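Local coordinates for kinesin-like protein (Caenorhabditis elegans, PDB 5X3E), which probably couples ATP hydrolysis to movement along microtubules, as a kinesin-6 motor (Zen4) whose motor domain is captured here in the apo state, at residues R156-C160 and E263-E269; D231-D235 and G258-V262. All blocks are in the same frame, centred on the assembly; numbering follows the deposited sequence.

Contact 1 (R156-C160 and E263-E269). With SO4 (sulfate ion), chain F; SO4 (sulfate ion), chain I.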
ATOM      1  N   ARG A 156      16.053 -10.560  12.234  1.00 48.09           N
ATOM      2  CA  ARG A 156      16.282 -10.107  10.868  1.00 55.39           C
ATOM      3  C   ARG A 156      17.672 -10.562  10.436  1.00 46.94           C
ATOM      4  O   ARG A 156      18.664 -10.236  11.093  1.00 63.96           O
ATOM      5  CB  ARG A 156      16.187  -8.585  10.786  1.00 54.14           C
ATOM      6  CG  ARG A 156      15.788  -8.054   9.423  1.00 56.87           C
ATOM      7  CD  ARG A 156      16.170  -6.593   9.267  1.00 59.79           C
ATOM      8  NE  ARG A 156      17.610  -6.488   9.067  1.00 62.39           N
ATOM      9  CZ  ARG A 156      18.479  -6.027   9.955  1.00 79.03           C
ATOM     10  NH1 ARG A 156      18.076  -5.597  11.145  1.00100.51           N
ATOM     11  NH2 ARG A 156      19.766  -5.998   9.640  1.00 85.78           N
ATOM     12  N   VAL A 157      17.757 -11.323   9.354  1.00 49.94           N
ATOM     13  CA  VAL A 157      19.057 -11.839   8.938  1.00 52.43           C
ATOM     14  C   VAL A 157      19.767 -10.904   7.974  1.00 47.77           C
ATOM     15  O   VAL A 157      19.176  -9.954   7.450  1.00 50.09           O
ATOM     16  CB  VAL A 157      18.943 -13.237   8.308  1.00 56.39           C
ATOM     17  CG1 VAL A 157      18.841 -14.238   9.375  1.00 57.55           C
ATOM     18  CG2 VAL A 157      17.728 -13.318   7.389  1.00 49.67           C
ATOM     19  N   GLU A 158      21.039 -11.189   7.722  1.00 53.76           N
ATOM     20  CA  GLU A 158      21.790 -10.457   6.723  1.00 53.74           C
ATOM     21  C   GLU A 158      21.218 -10.736   5.337  1.00 55.11           C
ATOM     22  O   GLU A 158      20.415 -11.661   5.126  1.00 63.26           O
ATOM     23  CB  GLU A 158      23.260 -10.860   6.760  1.00 63.54           C
ATOM     24  CG  GLU A 158      23.917 -10.677   8.121  1.00 77.68           C
ATOM     25  CD  GLU A 158      25.252 -11.395   8.231  1.00104.57           C
ATOM     26  OE1 GLU A 158      25.421 -12.477   7.616  1.00110.37           O
ATOM     27  OE2 GLU A 158      26.138 -10.859   8.923  1.00115.59           O
ATOM     28  N   LYS A 159      21.657  -9.924   4.382  1.00 54.15           N
ATOM     29  CA  LYS A 159      21.154 -10.004   3.024  1.00 52.48           C
ATOM     30  C   LYS A 159      21.667 -11.257   2.324  1.00 53.00           C
ATOM     31  O   LYS A 159      22.651 -11.880   2.736  1.00 54.95           O
ATOM     32  CB  LYS A 159      21.586  -8.766   2.234  1.00 54.16           C
ATOM     33  CG  LYS A 159      20.934  -7.473   2.687  1.00 53.63           C
ATOM     34  CD  LYS A 159      21.402  -6.338   1.799  1.00 59.80           C
ATOM     35  CE  LYS A 159      20.754  -5.018   2.155  1.00 61.61           C
ATOM     36  NZ  LYS A 159      21.233  -3.932   1.256  1.00 89.81           N
ATOM     37  N   CYS A 160      20.954 -11.630   1.261  1.00 54.75           N
ATOM     38  CA  CYS A 160      21.313 -12.699   0.339  1.00 49.87           C
ATOM     39  C   CYS A 160      21.235 -14.086   0.959  1.00 57.18           C
ATOM     40  O   CYS A 160      21.704 -15.055   0.346  1.00 62.33           O
ATOM     41  CB  CYS A 160      22.702 -12.470  -0.270  1.00 53.96           C
ATOM     42  SG  CYS A 160      22.933 -10.782  -0.888  1.00 57.38           S
ATOM     43  N   GLU A 263      15.720  -6.406  -1.504  1.00 41.28           N
ATOM     44  CA  GLU A 263      15.946  -6.664  -0.091  1.00 48.29           C
ATOM     45  C   GLU A 263      16.437  -5.404   0.599  1.00 44.25           C
ATOM     46  O   GLU A 263      17.346  -4.727   0.107  1.00 48.13           O
ATOM     47  CB  GLU A 263      16.948  -7.796   0.109  1.00 49.80           C
ATOM     48  CG  GLU A 263      17.043  -8.248   1.555  1.00 45.61           C
ATOM     49  CD  GLU A 263      17.840  -9.520   1.710  1.00 53.32           C
ATOM     50  OE1 GLU A 263      17.628 -10.228   2.716  1.00 48.88           O
ATOM     51  OE2 GLU A 263      18.669  -9.820   0.821  1.00 58.48           O
ATOM     52  N   VAL A 264      15.817  -5.081   1.729  1.00 43.08           N
ATOM     53  CA  VAL A 264      16.140  -3.894   2.505  1.00 45.92           C
ATOM     54  C   VAL A 264      16.379  -4.321   3.947  1.00 50.11           C
ATOM     55  O   VAL A 264      15.629  -5.142   4.489  1.00 53.32           O
ATOM     56  CB  VAL A 264      15.029  -2.828   2.407  1.00 45.25           C
ATOM     57  CG1 VAL A 264      15.073  -2.169   1.041  1.00 41.84           C
ATOM     58  CG2 VAL A 264      13.657  -3.451   2.641  1.00 38.85           C
ATOM     59  N   SER A 265      17.438  -3.787   4.551  1.00 54.09           N
ATOM     60  CA  SER A 265      17.828  -4.151   5.903  1.00 63.93           C
ATOM     61  C   SER A 265      17.362  -3.154   6.953  1.00 64.64           C
ATOM     62  O   SER A 265      17.474  -3.444   8.148  1.00 72.21           O
ATOM     63  CB  SER A 265      19.353  -4.291   5.989  1.00 67.28           C
ATOM     64  OG  SER A 265      19.795  -5.416   5.254  1.00 72.21           O
ATOM     65  N   SER A 266      16.846  -1.999   6.545  1.00 53.40           N
ATOM     66  CA  SER A 266      16.438  -0.989   7.509  1.00 46.50           C
ATOM     67  C   SER A 266      15.358  -0.101   6.905  1.00 44.00           C
ATOM     68  O   SER A 266      15.197  -0.023   5.683  1.00 58.14           O
ATOM     69  CB  SER A 266      17.635  -0.149   7.970  1.00 49.50           C
ATOM     70  OG  SER A 266      18.113   0.684   6.928  1.00 50.82           O
ATOM     71  N   SER A 267      14.616   0.566   7.797  1.00 53.07           N
ATOM     72  CA  SER A 267      13.642   1.570   7.380  1.00 62.06           C
ATOM     73  C   SER A 267      14.303   2.602   6.484  1.00 63.28           C
ATOM     74  O   SER A 267      13.732   3.036   5.475  1.00 51.95           O
ATOM     75  CB  SER A 267      13.031   2.242   8.611  1.00 58.60           C
ATOM     76  OG  SER A 267      11.940   3.067   8.258  1.00 83.36           O
ATOM     77  N   GLU A 268      15.527   2.990   6.841  1.00 59.23           N
ATOM     78  CA  GLU A 268      16.303   3.923   6.036  1.00 52.64           C
ATOM     79  C   GLU A 268      16.569   3.386   4.637  1.00 63.11           C
ATOM     80  O   GLU A 268      16.337   4.081   3.642  1.00 67.13           O
ATOM     81  CB  GLU A 268      17.617   4.216   6.756  1.00 64.59           C
ATOM     82  CG  GLU A 268      18.505   5.170   6.019  1.00 93.22           C
ATOM     83  CD  GLU A 268      17.855   6.507   5.787  1.00112.25           C
ATOM     84  OE1 GLU A 268      17.040   6.951   6.626  1.00123.09           O
ATOM     85  OE2 GLU A 268      18.162   7.125   4.747  1.00117.16           O
ATOM     86  N   GLU A 269      17.040   2.142   4.537  1.00 53.07           N
ATOM     87  CA  GLU A 269      17.329   1.571   3.226  1.00 56.46           C
ATOM     88  C   GLU A 269      16.057   1.426   2.398  1.00 61.02           C
ATOM     89  O   GLU A 269      16.070   1.654   1.182  1.00 69.57           O
ATOM     90  CB  GLU A 269      18.047   0.230   3.389  1.00 57.60           C
ATOM     91  CG  GLU A 269      18.442  -0.433   2.088  1.00 73.66           C
ATOM     92  CD  GLU A 269      19.486  -1.515   2.281  1.00 89.33           C
ATOM     93  OE1 GLU A 269      20.494  -1.507   1.542  1.00100.18           O
ATOM     94  OE2 GLU A 269      19.303  -2.365   3.178  1.00 79.32           O
TER
HETATM   95  S   SO4 F 504      23.521  -6.870   5.430  1.00 66.71           S
HETATM   96  O1  SO4 F 504      24.919  -6.868   5.840  1.00 90.00           O
HETATM   97  O2  SO4 F 504      22.664  -6.533   6.562  1.00 45.44           O
HETATM   98  O3  SO4 F 504      23.346  -5.885   4.364  1.00 93.50           O
HETATM   99  O4  SO4 F 504      23.174  -8.203   4.951  1.00 84.01           O
HETATM  100  S   SO4 I 507      18.314  -7.285  -4.026  1.00116.03           S
HETATM  101  O1  SO4 I 507      19.523  -7.970  -3.575  1.00132.00           O
HETATM  102  O2  SO4 I 507      17.971  -6.247  -3.061  1.00119.50           O
HETATM  103  O3  SO4 I 507      18.567  -6.666  -5.324  1.00119.79           O
HETATM  104  O4  SO4 I 507      17.218  -8.248  -4.135  1.00101.36           O
HETATM  105  O   HOH W   1      18.643 -12.597   3.525  1.00 50.66           O
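Lys159 and Glu263 bring the two backbones closest, their CA atoms 6.9 Å apart, where the irregular loop 156-160 passes strand 262-264 and the turn into helix 267-281. The Glu263 side chain reaches across to the loop, and its OE2 accepts from Cys160 N at 2.9 Å in a nearly straight bond (167°) on the syn side of the carboxylate. Its other oxygen, OE1, is held by Ser216 OG and, through a water, by Glu158 O, so both oxygens of this buried carboxylate have partners. Within the kinesin motor domain, of the P-loop NTPase class, the contact ties the loop after helix 141-152 to the strand-to-helix turn, where Ser266 OG N-caps the helix by accepting from Glu269 N. Lys159, fully extended beyond CG (chi2 -178°), runs past Ser265, CE lying 3.3 Å from OG, to a salt bridge between NZ and Glu269 OE1 at 2.6 Å. Glu269 OE2 takes Ser265 N on its anti side, and Arg189 also pairs with OE1, so two cations share this carboxylate. Arg156 lays one guanidinium face over Ser265 O. A sulfate, probably from the crystallisation liquor, sits beside Lys159 N and Ser265 OG.

Contact 2 (D231-D235 and G258-V262). With SO4 (sulfate ion), chain R; SO4 (sulfate ion), chain U.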
ATOM      1  N   ASP A 231       7.346  -1.631 -13.290  1.00 53.20           N
ATOM      2  CA  ASP A 231       8.161  -1.802 -12.094  1.00 49.37           C
ATOM      3  C   ASP A 231       9.088  -0.596 -11.962  1.00 62.52           C
ATOM      4  O   ASP A 231      10.060  -0.461 -12.712  1.00 66.27           O
ATOM      5  CB  ASP A 231       8.942  -3.112 -12.162  1.00 43.69           C
ATOM      6  CG  ASP A 231       9.930  -3.269 -11.020  1.00 58.85           C
ATOM      7  OD1 ASP A 231      10.855  -4.107 -11.142  1.00 56.92           O
ATOM      8  OD2 ASP A 231       9.772  -2.571  -9.991  1.00 50.02           O
ATOM      9  N   LEU A 232       8.779   0.283 -11.005  1.00 60.60           N
ATOM     10  CA  LEU A 232       9.586   1.473 -10.751  1.00 58.04           C
ATOM     11  C   LEU A 232      10.988   1.152 -10.249  1.00 58.49           C
ATOM     12  O   LEU A 232      11.838   2.045 -10.246  1.00 67.54           O
ATOM     13  CB  LEU A 232       8.875   2.373  -9.740  1.00 56.13           C
ATOM     14  CG  LEU A 232       7.447   2.795 -10.077  1.00 52.93           C
ATOM     15  CD1 LEU A 232       6.821   3.496  -8.887  1.00 38.80           C
ATOM     16  CD2 LEU A 232       7.458   3.704 -11.282  1.00 38.80           C
ATOM     17  N   LEU A 233      11.238  -0.087  -9.822  1.00 44.86           N
ATOM     18  CA  LEU A 233      12.537  -0.528  -9.327  1.00 45.37           C
ATOM     19  C   LEU A 233      13.322  -1.331 -10.356  1.00 53.33           C
ATOM     20  O   LEU A 233      14.355  -1.914 -10.015  1.00 62.26           O
ATOM     21  CB  LEU A 233      12.358  -1.348  -8.052  1.00 54.43           C
ATOM     22  CG  LEU A 233      11.618  -0.602  -6.948  1.00 53.49           C
ATOM     23  CD1 LEU A 233      11.525  -1.478  -5.721  1.00 44.00           C
ATOM     24  CD2 LEU A 233      12.324   0.705  -6.645  1.00 51.79           C
ATOM     25  N   GLU A 234      12.843  -1.393 -11.596  1.00 55.30           N
ATOM     26  CA  GLU A 234      13.527  -2.148 -12.636  1.00 56.32           C
ATOM     27  C   GLU A 234      14.930  -1.607 -12.883  1.00 63.19           C
ATOM     28  O   GLU A 234      15.172  -0.400 -12.800  1.00 59.59           O
ATOM     29  CB  GLU A 234      12.703  -2.099 -13.924  1.00 56.39           C
ATOM     30  CG  GLU A 234      13.428  -2.537 -15.191  1.00 63.50           C
ATOM     31  CD  GLU A 234      12.617  -2.259 -16.442  1.00 67.18           C
ATOM     32  OE1 GLU A 234      13.026  -2.704 -17.538  1.00 71.76           O
ATOM     33  OE2 GLU A 234      11.565  -1.594 -16.324  1.00 61.50           O
ATOM     34  N   ASP A 235      15.866  -2.516 -13.174  1.00 74.23           N
ATOM     35  CA  ASP A 235      17.195  -2.137 -13.658  1.00 87.69           C
ATOM     36  C   ASP A 235      17.064  -1.728 -15.123  1.00 88.13           C
ATOM     37  O   ASP A 235      17.425  -2.462 -16.045  1.00 94.23           O
ATOM     38  CB  ASP A 235      18.186  -3.283 -13.488  1.00 92.01           C
ATOM     39  CG  ASP A 235      18.505  -3.568 -12.037  1.00106.69           C
ATOM     40  OD1 ASP A 235      18.496  -2.616 -11.227  1.00114.72           O
ATOM     41  OD2 ASP A 235      18.765  -4.744 -11.707  1.00110.87           O
ATOM     42  N   GLY A 258       7.664  -9.681 -13.881  1.00 48.53           N
ATOM     43  CA  GLY A 258       9.060  -9.286 -13.862  1.00 51.88           C
ATOM     44  C   GLY A 258       9.455  -8.217 -12.867  1.00 56.20           C
ATOM     45  O   GLY A 258      10.564  -7.684 -12.975  1.00 54.00           O
ATOM     46  N   ALA A 259       8.599  -7.892 -11.900  1.00 60.13           N
ATOM     47  CA  ALA A 259       8.945  -6.880 -10.910  1.00 55.64           C
ATOM     48  C   ALA A 259      10.035  -7.371  -9.971  1.00 46.18           C
ATOM     49  O   ALA A 259      10.088  -8.549  -9.611  1.00 57.85           O
ATOM     50  CB  ALA A 259       7.714  -6.480 -10.099  1.00 42.09           C
ATOM     51  N   LYS A 260      10.896  -6.441  -9.571  1.00 49.87           N
ATOM     52  CA  LYS A 260      12.078  -6.725  -8.775  1.00 46.44           C
ATOM     53  C   LYS A 260      11.734  -6.678  -7.288  1.00 49.00           C
ATOM     54  O   LYS A 260      11.176  -5.688  -6.806  1.00 49.06           O
ATOM     55  CB  LYS A 260      13.169  -5.708  -9.112  1.00 48.15           C
ATOM     56  CG  LYS A 260      14.573  -6.125  -8.758  1.00 56.53           C
ATOM     57  CD  LYS A 260      15.565  -5.048  -9.162  1.00 63.03           C
ATOM     58  CE  LYS A 260      16.948  -5.318  -8.593  1.00 82.36           C
ATOM     59  NZ  LYS A 260      17.888  -4.215  -8.934  1.00 95.75           N
ATOM     60  N   ASP A 261      12.047  -7.754  -6.570  1.00 42.70           N
ATOM     61  CA  ASP A 261      11.922  -7.790  -5.115  1.00 43.69           C
ATOM     62  C   ASP A 261      13.261  -7.351  -4.536  1.00 50.40           C
ATOM     63  O   ASP A 261      14.268  -8.057  -4.680  1.00 46.76           O
ATOM     64  CB  ASP A 261      11.544  -9.186  -4.622  1.00 58.88           C
ATOM     65  CG  ASP A 261      10.140  -9.595  -5.017  1.00 70.13           C
ATOM     66  OD1 ASP A 261       9.957 -10.129  -6.130  1.00 91.23           O
ATOM     67  OD2 ASP A 261       9.220  -9.404  -4.198  1.00 77.95           O
ATOM     68  N   VAL A 262      13.277  -6.188  -3.891  1.00 38.57           N
ATOM     69  CA  VAL A 262      14.509  -5.557  -3.427  1.00 38.28           C
ATOM     70  C   VAL A 262      14.633  -5.766  -1.923  1.00 44.30           C
ATOM     71  O   VAL A 262      13.758  -5.345  -1.153  1.00 41.28           O
ATOM     72  CB  VAL A 262      14.537  -4.060  -3.775  1.00 41.59           C
ATOM     73  CG1 VAL A 262      15.796  -3.416  -3.224  1.00 50.15           C
ATOM     74  CG2 VAL A 262      14.434  -3.851  -5.289  1.00 39.59           C
TER
HETATM   75  S   SO4 R 516      14.265 -10.209  -8.764  1.00148.56           S
HETATM   76  O1  SO4 R 516      15.407  -9.922  -7.897  1.00136.80           O
HETATM   77  O2  SO4 R 516      13.025 -10.066  -8.003  1.00131.03           O
HETATM   78  O3  SO4 R 516      14.260  -9.282  -9.894  1.00151.86           O
HETATM   79  O4  SO4 R 516      14.366 -11.576  -9.274  1.00156.82           O
HETATM   80  S   SO4 U 519      17.509  -1.195  -6.768  1.00132.48           S
HETATM   81  O1  SO4 U 519      18.655  -0.986  -5.885  1.00134.47           O
HETATM   82  O2  SO4 U 519      16.372  -0.416  -6.284  1.00101.98           O
HETATM   83  O3  SO4 U 519      17.848  -0.780  -8.129  1.00139.39           O
HETATM   84  O4  SO4 U 519      17.161  -2.613  -6.777  1.00140.70           O
HETATM   85  O   HOH W   2       9.471  -3.622  -7.559  1.00 45.64           O
HETATM   86  O   HOH W   3      12.014  -5.331 -13.377  1.00 48.36           O
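Asp231 and Lys260 are joined by a backbone-to-carboxylate hydrogen bond: Lys260 N donates to Asp231 OD1 at 2.8 Å, approaching from above the carboxylate plane, 53° out of it. The same carboxylate also serves its own segment, for OD2 accepts from Leu233 N at 2.9 Å and closes an Asx turn over the type I beta turn from Asp231 to Glu234. With CG anti to the backbone N (chi1 173°), the buried group stands between its own turn and the facing chain, its two oxygens taking one backbone N-H from each side. Two waters widen the grip, one joining OD1 to Gly258 O and the other lying beside OD2 and Lys260 O. Without the carboxylate, as with an alanine here, Lys260 N and Leu233 N would probably lose their acceptors and the turn could shift against the facing loop.

The ionic part lies further out. The extended Lys260 chain passes Leu233 O, its CD 3.5 Å away, and meets Asp235 at about a right angle. There NZ lies 2.9 Å from Asp235 OD1, on the syn side, and bonds OD2 weakly; since Asp235 is exposed and poorly ordered, this salt bridge is probably mobile. NZ also donates to a sulfate oxygen, O4, at 2.8 Å, and a second sulfate takes Asp261 N; both ions are probably from the crystallisation liquor.

The apolar part is Leu233 CD1 against Val262 CG2, 3.8 Å apart, and Val273 of helix 267-281 touches both residues. Beside strand 213-225 of the kinesin motor domain's mixed sheet, with which strands 228-231 and 262-264 both pair, an Asx turn over a type I beta turn is thus hydrogen-bonded to the loop leading into strand 262-264.

Overall arrangement
Both contacts are partly buried, each with buried and exposed residues, their centres 16 Å apart. The segments 258-262 and 263-269 follow one another directly, so a single run of chain, passing through strand 262-264 into helix 267-281, is held first by contact 2 and then by contact 1. Each contact centres on a buried carboxylate that receives a backbone N-H, and each carries a lysine salt bridge. They differ in direction: in contact 1 the acids come from the later segment and the lysine from the earlier, in contact 2 the reverse. Contact 2 adds an apolar pair against the helix; in contact 1 the interactions between the segments are mainly polar.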